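Local coordinates for precorrin-3 methylase (Rhodobacter capsulatus, PDB 3NUT), which acts as the methyltransferase CobJ of vitamin B12 biosynthesis, probably transferring a methyl group from S-adenosyl-L-methionine to a precorrin intermediate, at the interface of chains A and B. Coordinates in Å, arbitrary orientation; residue numbers count along the deposited sequence, not the author numbering. Chains: chain A/B, Precorrin-3 methylase.

Contact 1: the interface of chains A and B. Residues chain A 119, 123, 137; chain B 88, 91, 117-120.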
# COMPACT_ATOMS: atom_id res chain seq x y z
N ILE A 119 -2.32 -4.72 -5.84
CA ILE A 119 -2.38 -3.25 -5.82
C ILE A 119 -3.55 -2.84 -4.95
O ILE A 119 -4.68 -3.24 -5.23
CB ILE A 119 -2.59 -2.70 -7.28
CG1 ILE A 119 -1.44 -3.11 -8.23
CG2 ILE A 119 -2.79 -1.18 -7.28
CD1 ILE A 119 0.02 -2.71 -7.79
N LEU A 123 -3.39 3.29 -3.30
CA LEU A 123 -2.19 3.54 -4.09
C LEU A 123 -2.53 3.56 -5.56
O LEU A 123 -1.87 4.23 -6.32
CB LEU A 123 -1.11 2.48 -3.79
CG LEU A 123 -0.43 2.51 -2.40
CD1 LEU A 123 0.74 1.56 -2.39
CD2 LEU A 123 0.05 3.90 -2.02
N PHE A 137 1.72 8.58 5.65
CA PHE A 137 0.28 8.47 5.47
C PHE A 137 -0.28 7.30 6.26
O PHE A 137 0.47 6.44 6.75
CB PHE A 137 -0.06 8.35 3.97
CG PHE A 137 0.38 7.04 3.35
CD1 PHE A 137 -0.46 5.93 3.38
CD2 PHE A 137 1.62 6.92 2.74
CE1 PHE A 137 -0.07 4.71 2.81
CE2 PHE A 137 2.03 5.69 2.18
CZ PHE A 137 1.17 4.59 2.21
N ASP B 88 6.13 0.79 -4.89
CA ASP B 88 5.17 1.69 -5.46
C ASP B 88 5.80 3.08 -5.66
O ASP B 88 6.45 3.60 -4.77
CB ASP B 88 3.89 1.73 -4.61
CG ASP B 88 2.76 2.47 -5.30
OD1 ASP B 88 1.88 1.77 -5.89
OD2 ASP B 88 2.79 3.75 -5.29
N VAL B 91 5.13 5.87 -3.01
CA VAL B 91 5.49 5.61 -1.60
C VAL B 91 6.97 5.97 -1.38
O VAL B 91 7.87 5.15 -1.65
CB VAL B 91 5.23 4.12 -1.18
CG1 VAL B 91 5.74 3.82 0.23
CG2 VAL B 91 3.74 3.76 -1.33
N PRO B 117 1.05 2.12 -10.48
CA PRO B 117 1.26 1.57 -9.13
C PRO B 117 2.05 0.27 -9.13
O PRO B 117 2.18 -0.37 -10.18
CB PRO B 117 -0.16 1.32 -8.61
CG PRO B 117 -1.08 1.54 -9.77
CD PRO B 117 -0.29 1.83 -11.00
N GLY B 118 2.58 -0.10 -7.94
CA GLY B 118 3.38 -1.29 -7.74
C GLY B 118 3.14 -1.90 -6.38
O GLY B 118 2.55 -1.26 -5.54
N ILE B 119 3.59 -3.15 -6.18
CA ILE B 119 3.46 -3.78 -4.87
C ILE B 119 4.44 -3.11 -3.96
O ILE B 119 5.66 -3.13 -4.18
CB ILE B 119 3.78 -5.28 -4.88
CG1 ILE B 119 2.93 -6.03 -5.92
CG2 ILE B 119 3.70 -5.86 -3.42
CD1 ILE B 119 1.47 -6.11 -5.60
N THR B 120 3.92 -2.49 -2.93
CA THR B 120 4.81 -1.75 -2.09
C THR B 120 5.41 -2.69 -1.03
O THR B 120 4.83 -3.71 -0.72
CB THR B 120 4.13 -0.52 -1.51
OG1 THR B 120 5.14 0.33 -0.96
CG2 THR B 120 3.10 -0.90 -0.43

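Contact 2: the interface of chains A and B. Residues chain A 237-239, 244, 246; chain B 96, 99-100, 103.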
# COMPACT_ATOMS: atom_id res chain seq x y z
N ARG A 237 -0.54 19.76 -2.02
CA ARG A 237 -1.01 20.82 -2.89
C ARG A 237 -1.28 20.39 -4.33
O ARG A 237 -1.17 19.23 -4.69
CB ARG A 237 -0.05 22.00 -2.86
CG ARG A 237 1.34 21.67 -3.34
CD ARG A 237 2.27 22.80 -3.02
NE ARG A 237 2.12 23.90 -3.95
CZ ARG A 237 2.91 24.98 -3.97
NH1 ARG A 237 3.90 25.10 -3.09
NH2 ARG A 237 2.70 25.93 -4.88
N ARG A 238 -1.60 21.38 -5.14
CA ARG A 238 -2.19 21.15 -6.42
C ARG A 238 -1.21 21.66 -7.44
O ARG A 238 -0.64 22.73 -7.26
CB ARG A 238 -3.48 21.95 -6.48
CG ARG A 238 -4.48 21.47 -7.47
CD ARG A 238 -5.89 21.87 -7.03
NE ARG A 238 -6.84 21.73 -8.14
CZ ARG A 238 -7.29 20.56 -8.60
NH1 ARG A 238 -6.89 19.41 -8.05
NH2 ARG A 238 -8.14 20.53 -9.62
N VAL A 239 -0.94 20.87 -8.47
CA VAL A 239 -0.25 21.40 -9.63
C VAL A 239 -0.98 20.95 -10.90
O VAL A 239 -0.87 19.79 -11.33
CB VAL A 239 1.30 21.14 -9.64
CG1 VAL A 239 1.64 19.66 -9.76
CG2 VAL A 239 1.95 21.92 -10.78
N TYR A 244 0.09 16.54 -5.09
CA TYR A 244 1.33 16.04 -4.51
C TYR A 244 1.67 16.76 -3.20
O TYR A 244 1.09 17.78 -2.89
CB TYR A 244 2.47 16.20 -5.51
CG TYR A 244 3.06 17.59 -5.59
CD1 TYR A 244 4.32 17.85 -5.05
CD2 TYR A 244 2.38 18.63 -6.23
CE1 TYR A 244 4.89 19.13 -5.14
CE2 TYR A 244 2.94 19.91 -6.31
CZ TYR A 244 4.19 20.15 -5.77
OH TYR A 244 4.76 21.41 -5.84
N PRO A 246 5.02 18.44 -1.20
CA PRO A 246 6.42 18.85 -1.31
C PRO A 246 7.19 18.39 -0.09
O PRO A 246 6.57 17.97 0.89
CB PRO A 246 6.34 20.39 -1.35
CG PRO A 246 4.89 20.72 -1.53
CD PRO A 246 4.16 19.60 -0.89
N SER B 96 6.47 12.01 -6.42
CA SER B 96 6.39 13.34 -5.83
C SER B 96 7.42 14.33 -6.41
O SER B 96 7.11 15.52 -6.61
CB SER B 96 6.48 13.28 -4.29
OG SER B 96 7.12 12.09 -3.86
N PHE B 99 6.25 15.89 -9.88
CA PHE B 99 5.28 16.99 -9.83
C PHE B 99 5.87 18.29 -9.28
O PHE B 99 5.62 19.37 -9.82
CB PHE B 99 4.01 16.56 -9.10
CG PHE B 99 3.36 15.37 -9.72
CD1 PHE B 99 2.82 15.44 -10.98
CD2 PHE B 99 3.33 14.15 -9.06
CE1 PHE B 99 2.25 14.32 -11.56
CE2 PHE B 99 2.77 13.04 -9.65
CZ PHE B 99 2.24 13.13 -10.89
N GLU B 100 6.68 18.17 -8.23
CA GLU B 100 7.51 19.26 -7.72
C GLU B 100 8.43 19.86 -8.80
O GLU B 100 8.55 21.08 -8.92
CB GLU B 100 8.33 18.75 -6.55
CG GLU B 100 9.27 19.77 -5.97
CD GLU B 100 9.61 19.52 -4.51
OE1 GLU B 100 9.81 20.52 -3.78
OE2 GLU B 100 9.67 18.33 -4.10
N GLU B 103 6.00 21.73 -11.06
CA GLU B 103 5.50 23.01 -10.54
C GLU B 103 6.53 24.11 -10.74
O GLU B 103 6.18 25.27 -10.94
CB GLU B 103 5.14 22.91 -9.05
CG GLU B 103 4.62 24.23 -8.44
CD GLU B 103 3.54 24.02 -7.37
OE1 GLU B 103 3.78 23.25 -6.40
OE2 GLU B 103 2.44 24.64 -7.50

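Contact 1: the interface of chains A and B
The carboxylate of B:Asp88 carries A:Leu123 on one face. Methyl CD1 of A:Leu123 sits over that face, 3.7 Å from CG of B:Asp88, and CB of A:Leu123 lies on the same side, nearer OD1. From the opposite face the backbone N of B:Gly118 gives OD1 of B:Asp88 a hydrogen bond of 2.9 Å. This donor stands 47° out of the carboxylate plane. The second flat group, the ring of A:Phe137, is a looser neighbour; its rim carbon CE2 lies 4.4 Å from CG2 of B:Val91. The contacts across are apolar, although one surface is the carboxylate of B:Asp88. The patch lies in the two-fold interface of the deposited pair of chains, against the edge of the S-adenosyl-L-homocysteine site, to which B:Asp88 and B:Thr120 belong. A:Leu123 splits its branches: CD1 takes B:Asp88 and CG2 of B:Thr120, while CD2 meets CG2 of B:Val91 at 3.8 Å. B:Asp88 has CG anti to its backbone N (chi1 -170°), and this turns the carboxylate toward the B:Gly118 N-H. An alanine in place of B:Asp88 would probably leave the B:Gly118 N-H without its acceptor and open a gap under the A:Leu123 methyl. The side chains of A:Ile119 and B:Pro117 cross at about a right angle, and CG2 of A:Ile119 touches CB of B:Pro117 at 3.9 Å. Its CD1 reaches past the proline to the backbone of B:Gly118, 3.5 Å from carbonyl carbon C.

Contact 2: the interface of chains A and B
A:Tyr244 lays its ring against helix 94-103 of chain B, at the two-fold interface of the deposited pair of chains of this tetrapyrrole methylase family member. One face of the ring is covered by helix backbone. C of B:Phe99 lies over the ring centre, and N of B:Glu100 is offset toward the rim. The first side-chain carbon of B:Phe99 adds to this cover, with CB 3.8 Å from CG of A:Tyr244. The two aromatic side chains slide past each other in opposite directions and do not stack. On the same face, nearer the hydroxyl end, CE1 of A:Tyr244 packs 3.7 Å from CA of B:Glu100. CG of A:Tyr244 lies between its backbone N and carbonyl carbon (chi1 80°), which turns the ring out toward the helix.

B:Glu103, the last residue of that helix, brings its carboxylate to the ring edge, with OE1 in the ring plane near the phenol hydroxyl. The carboxylate plane is turned 61° from the ring. The modelled approach of OE1 to the hydroxyl is too short to be real, so the type of this contact is doubtful.

A:Arg237 reaches the same carboxylate from strand 237-239. The two side chains cross at about a right angle, and their flat ends are 63° apart. They form a salt bridge, with NH2 of A:Arg237 2.9 Å from OE2 of B:Glu103. The arginine N-H groups do not aim at the oxygens, so no hydrogen bond is formed. The positive guanidinium is likely to stabilise a negative charge on the glutamate.

A:Val239, on the same strand, packs against the base of B:Glu103 and against B:Phe99. It points its two methyls at different helix residues: CG2 lies 3.7 Å from CA of B:Glu103, and CG1 lies 4.0 Å from CB of B:Phe99.

Contacts 1 and 2 lie about 18 Å apart, measured between the centres of their C-alpha atoms, and join the same two chains. They share no residue. On chain B the two segments of contact 1, at B:Asp88 and B:Val91 and at B:Pro117 to B:Thr120, flank helix 94-103 of contact 2 in sequence. Chain A uses A:Ile119 through strand 137-141 for contact 1 and its C-terminal strands for contact 2. Contact 1 is apolar and borders the S-adenosyl-L-homocysteine site, whereas contact 2 adds charge. Each has a two-fold twin within a wider interface; if the pair is the biological dimer, its assembly may help to shape that pocket.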